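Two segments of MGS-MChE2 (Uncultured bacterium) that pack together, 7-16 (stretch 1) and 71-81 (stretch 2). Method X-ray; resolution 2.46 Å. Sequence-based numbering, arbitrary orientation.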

# COMPACT_ATOMS: atom_id res chain seq x y z
N GLN A 7 -16.44 11.85 -0.84
CA GLN A 7 -17.17 10.83 -1.56
C GLN A 7 -17.66 11.39 -2.88
O GLN A 7 -18.66 12.10 -2.94
CB GLN A 7 -18.34 10.29 -0.74
CG GLN A 7 -18.98 9.06 -1.36
CD GLN A 7 -20.08 8.49 -0.49
OE1 GLN A 7 -21.22 8.95 -0.53
NE2 GLN A 7 -19.75 7.47 0.29
N GLU A 8 -16.93 11.08 -3.94
CA GLU A 8 -17.27 11.53 -5.28
C GLU A 8 -17.50 10.32 -6.16
O GLU A 8 -16.57 9.55 -6.42
CB GLU A 8 -16.17 12.43 -5.83
CG GLU A 8 -15.86 13.62 -4.94
CD GLU A 8 -14.56 14.31 -5.29
OE1 GLU A 8 -13.80 13.76 -6.11
OE2 GLU A 8 -14.30 15.41 -4.75
N GLY A 9 -18.74 10.14 -6.60
CA GLY A 9 -19.11 8.96 -7.37
C GLY A 9 -19.01 7.72 -6.51
O GLY A 9 -19.53 7.68 -5.39
N LYS A 10 -18.34 6.69 -7.03
CA LYS A 10 -18.17 5.45 -6.29
C LYS A 10 -16.91 5.48 -5.44
O LYS A 10 -16.62 4.53 -4.71
CB LYS A 10 -18.13 4.26 -7.25
CG LYS A 10 -16.94 4.26 -8.19
CD LYS A 10 -16.87 2.98 -9.00
CE LYS A 10 -15.66 2.96 -9.92
NZ LYS A 10 -15.56 1.69 -10.68
N PHE A 11 -16.16 6.57 -5.53
CA PHE A 11 -14.89 6.69 -4.81
C PHE A 11 -15.05 7.38 -3.46
O PHE A 11 -15.48 8.52 -3.37
CB PHE A 11 -13.87 7.46 -5.65
CG PHE A 11 -13.45 6.75 -6.90
CD1 PHE A 11 -12.74 5.56 -6.83
CD2 PHE A 11 -13.73 7.28 -8.15
CE1 PHE A 11 -12.35 4.90 -7.97
CE2 PHE A 11 -13.34 6.63 -9.30
CZ PHE A 11 -12.64 5.44 -9.21
N THR A 12 -14.68 6.65 -2.40
CA THR A 12 -14.59 7.22 -1.06
C THR A 12 -13.12 7.27 -0.64
O THR A 12 -12.43 6.25 -0.69
CB THR A 12 -15.40 6.39 -0.04
OG1 THR A 12 -16.77 6.35 -0.44
CG2 THR A 12 -15.29 7.00 1.35
N TYR A 13 -12.65 8.45 -0.25
CA TYR A 13 -11.24 8.61 0.08
C TYR A 13 -10.96 9.79 1.00
O TYR A 13 -11.71 10.77 1.02
CB TYR A 13 -10.42 8.75 -1.21
CG TYR A 13 -10.74 9.98 -2.02
CD1 TYR A 13 -11.86 10.03 -2.84
CD2 TYR A 13 -9.92 11.10 -1.99
CE1 TYR A 13 -12.16 11.15 -3.59
CE2 TYR A 13 -10.20 12.23 -2.73
CZ TYR A 13 -11.33 12.25 -3.53
OH TYR A 13 -11.62 13.37 -4.28
N LEU A 14 -9.87 9.69 1.76
CA LEU A 14 -9.38 10.81 2.55
C LEU A 14 -8.43 11.66 1.70
O LEU A 14 -7.66 11.13 0.90
CB LEU A 14 -8.66 10.34 3.81
CG LEU A 14 -9.48 9.78 4.96
CD1 LEU A 14 -8.61 9.63 6.20
CD2 LEU A 14 -10.69 10.65 5.26
N GLU A 15 -8.49 12.97 1.89
CA GLU A 15 -7.66 13.88 1.13
C GLU A 15 -7.11 14.98 2.03
O GLU A 15 -7.85 15.62 2.78
CB GLU A 15 -8.45 14.49 -0.03
CG GLU A 15 -7.61 15.29 -1.02
CD GLU A 15 -8.42 15.72 -2.23
OE1 GLU A 15 -9.56 15.24 -2.40
OE2 GLU A 15 -7.92 16.55 -3.02
N LYS A 16 -5.80 15.19 1.97
CA LYS A 16 -5.15 16.24 2.74
C LYS A 16 -3.84 16.62 2.06
O LYS A 16 -3.06 15.75 1.67
CB LYS A 16 -4.90 15.80 4.18
CG LYS A 16 -4.46 16.93 5.11
CD LYS A 16 -4.05 16.38 6.47
CE LYS A 16 -3.96 17.48 7.52
NZ LYS A 16 -2.87 18.44 7.23
N ARG A 71 -6.61 -2.44 -10.90
CA ARG A 71 -7.31 -1.69 -11.94
C ARG A 71 -8.23 -0.63 -11.33
O ARG A 71 -8.47 0.42 -11.93
CB ARG A 71 -8.10 -2.63 -12.85
CG ARG A 71 -7.24 -3.39 -13.85
CD ARG A 71 -8.09 -4.19 -14.83
NE ARG A 71 -8.69 -5.36 -14.20
CZ ARG A 71 -8.11 -6.56 -14.13
NH1 ARG A 71 -6.90 -6.74 -14.66
NH2 ARG A 71 -8.72 -7.57 -13.54
N TYR A 72 -8.74 -0.91 -10.14
CA TYR A 72 -9.56 0.06 -9.41
C TYR A 72 -8.70 1.25 -9.02
O TYR A 72 -9.14 2.40 -9.11
CB TYR A 72 -10.19 -0.58 -8.17
CG TYR A 72 -11.15 0.33 -7.43
CD1 TYR A 72 -12.51 0.30 -7.70
CD2 TYR A 72 -10.69 1.20 -6.45
CE1 TYR A 72 -13.39 1.12 -7.02
CE2 TYR A 72 -11.56 2.03 -5.76
CZ TYR A 72 -12.91 1.98 -6.05
OH TYR A 72 -13.78 2.80 -5.37
N LEU A 73 -7.48 0.97 -8.58
CA LEU A 73 -6.53 2.02 -8.23
C LEU A 73 -6.22 2.88 -9.45
O LEU A 73 -6.18 4.11 -9.37
CB LEU A 73 -5.24 1.42 -7.67
CG LEU A 73 -4.06 2.39 -7.55
CD1 LEU A 73 -4.37 3.49 -6.54
CD2 LEU A 73 -2.78 1.66 -7.18
N LYS A 74 -5.99 2.22 -10.58
CA LYS A 74 -5.74 2.90 -11.85
C LYS A 74 -6.92 3.80 -12.21
O LYS A 74 -6.73 4.94 -12.64
CB LYS A 74 -5.49 1.89 -12.96
CG LYS A 74 -5.19 2.50 -14.32
CD LYS A 74 -3.95 3.38 -14.26
CE LYS A 74 -3.44 3.69 -15.66
NZ LYS A 74 -4.50 4.28 -16.53
N GLU A 75 -8.13 3.29 -12.03
CA GLU A 75 -9.33 4.06 -12.31
C GLU A 75 -9.43 5.28 -11.40
O GLU A 75 -9.92 6.33 -11.81
CB GLU A 75 -10.58 3.18 -12.15
CG GLU A 75 -11.87 3.87 -12.58
CD GLU A 75 -13.09 2.98 -12.39
OE1 GLU A 75 -12.94 1.88 -11.83
OE2 GLU A 75 -14.19 3.40 -12.80
N PHE A 76 -8.93 5.14 -10.17
CA PHE A 76 -8.95 6.24 -9.21
C PHE A 76 -7.98 7.34 -9.60
O PHE A 76 -8.33 8.52 -9.56
CB PHE A 76 -8.62 5.73 -7.80
CG PHE A 76 -8.52 6.82 -6.77
CD1 PHE A 76 -9.65 7.51 -6.36
CD2 PHE A 76 -7.29 7.15 -6.22
CE1 PHE A 76 -9.55 8.52 -5.41
CE2 PHE A 76 -7.19 8.15 -5.27
CZ PHE A 76 -8.33 8.84 -4.87
N VAL A 77 -6.77 6.96 -9.97
CA VAL A 77 -5.75 7.93 -10.38
C VAL A 77 -6.17 8.64 -11.66
O VAL A 77 -6.02 9.86 -11.78
CB VAL A 77 -4.38 7.26 -10.58
CG1 VAL A 77 -3.35 8.28 -11.04
CG2 VAL A 77 -3.92 6.58 -9.30
N ASP A 78 -6.70 7.88 -12.61
CA ASP A 78 -7.20 8.44 -13.86
C ASP A 78 -8.34 9.42 -13.59
O ASP A 78 -8.39 10.50 -14.18
CB ASP A 78 -7.68 7.34 -14.81
CG ASP A 78 -6.54 6.47 -15.31
OD1 ASP A 78 -5.38 6.93 -15.28
OD2 ASP A 78 -6.81 5.32 -15.73
N PHE A 79 -9.25 9.04 -12.70
CA PHE A 79 -10.34 9.91 -12.29
C PHE A 79 -9.81 11.22 -11.72
O PHE A 79 -10.35 12.29 -12.00
CB PHE A 79 -11.22 9.21 -11.25
CG PHE A 79 -11.94 10.17 -10.34
CD1 PHE A 79 -12.94 10.98 -10.82
CD2 PHE A 79 -11.61 10.24 -8.99
CE1 PHE A 79 -13.59 11.87 -9.99
CE2 PHE A 79 -12.26 11.12 -8.15
CZ PHE A 79 -13.26 11.93 -8.65
N LYS A 80 -8.76 11.12 -10.92
CA LYS A 80 -8.13 12.30 -10.33
C LYS A 80 -7.41 13.14 -11.38
O LYS A 80 -7.18 14.33 -11.18
CB LYS A 80 -7.17 11.88 -9.22
CG LYS A 80 -7.81 11.84 -7.85
CD LYS A 80 -8.30 13.22 -7.45
CE LYS A 80 -9.04 13.20 -6.13
NZ LYS A 80 -9.54 14.55 -5.77
N GLY A 81 -7.05 12.50 -12.50
CA GLY A 81 -6.41 13.20 -13.59
C GLY A 81 -4.91 13.39 -13.41
O GLY A 81 -4.32 14.30 -13.99
O HOH W 1 -11.83 16.20 -6.75

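At the centre of the contact lies F11, the residue most covered by the opposing stretch, its CA 7.4 Å from the CA of F76 on the helix. Its CA-to-CB bond points toward helix 71-80, and its ring meets three aromatic rings of that helix, each in a different way. F76 turns its edge to one face of F11, with F11 CD1 3.7 Å from F76 CD1 and the planes at 63°; the positive rim of one ring thus meets the electron-rich face of the other. Toward Y72, F11 is itself the edge partner, in an offset arrangement that brings F11 CE1 to 3.5 Å from Y72 CZ. With F79 the planes are near parallel, at 20°, but slid apart so that the rings barely overlap; F11 CD2 and F79 CD2 are 3.7 Å apart. At the edge of the F11 ring, the aliphatic CG of E75 lies 3.8 Å from F11 CZ.

Y13, two residues along the strand, also points toward the helix, whereas T12 between them points away, the usual alternation of a strand. F76 therefore serves both rings: its edge also faces Y13, with Y13 CD1 3.8 Å from F76 CE1. The backbones themselves stay apart, strand 11-16 crossing the helix at 76° with the axes no closer than 10.8 Å, and side chains fill the space between. Before the strand, a type II' turn from E8 to F11, closed by F11 N to E8 O (3.1 Å) and E8 N to F11 O (3.0 Å), places G9 at positive phi, which favours glycine.

Charged groups bond around the aromatic cluster. K10, extended beyond its p chi1, forms a salt bridge with E75: K10 NZ donates to E75 OE1 at 2.9 Å and, weakly, to E75 OE2 at 3.0 Å. Toward the helix's C-terminal end, K80 starts sideways, but its long chain carries the ammonium group to the strand. There K80 NZ donates to Y13 OH at 2.8 Å and makes a longer salt bridge to E15 OE1 at 3.4 Å, its hydrogen bond weak. E8 OE1 is 4.3 Å from K80 NZ, beyond a salt bridge, but water 1 links them, accepting from K80 NZ at 3.0 Å and donating to E8 OE1 at 3.2 Å. The same E8 OE1 lies 3.2 Å from F79 CZ, near the plane of that ring, where the carboxylate meets the positive ring edge.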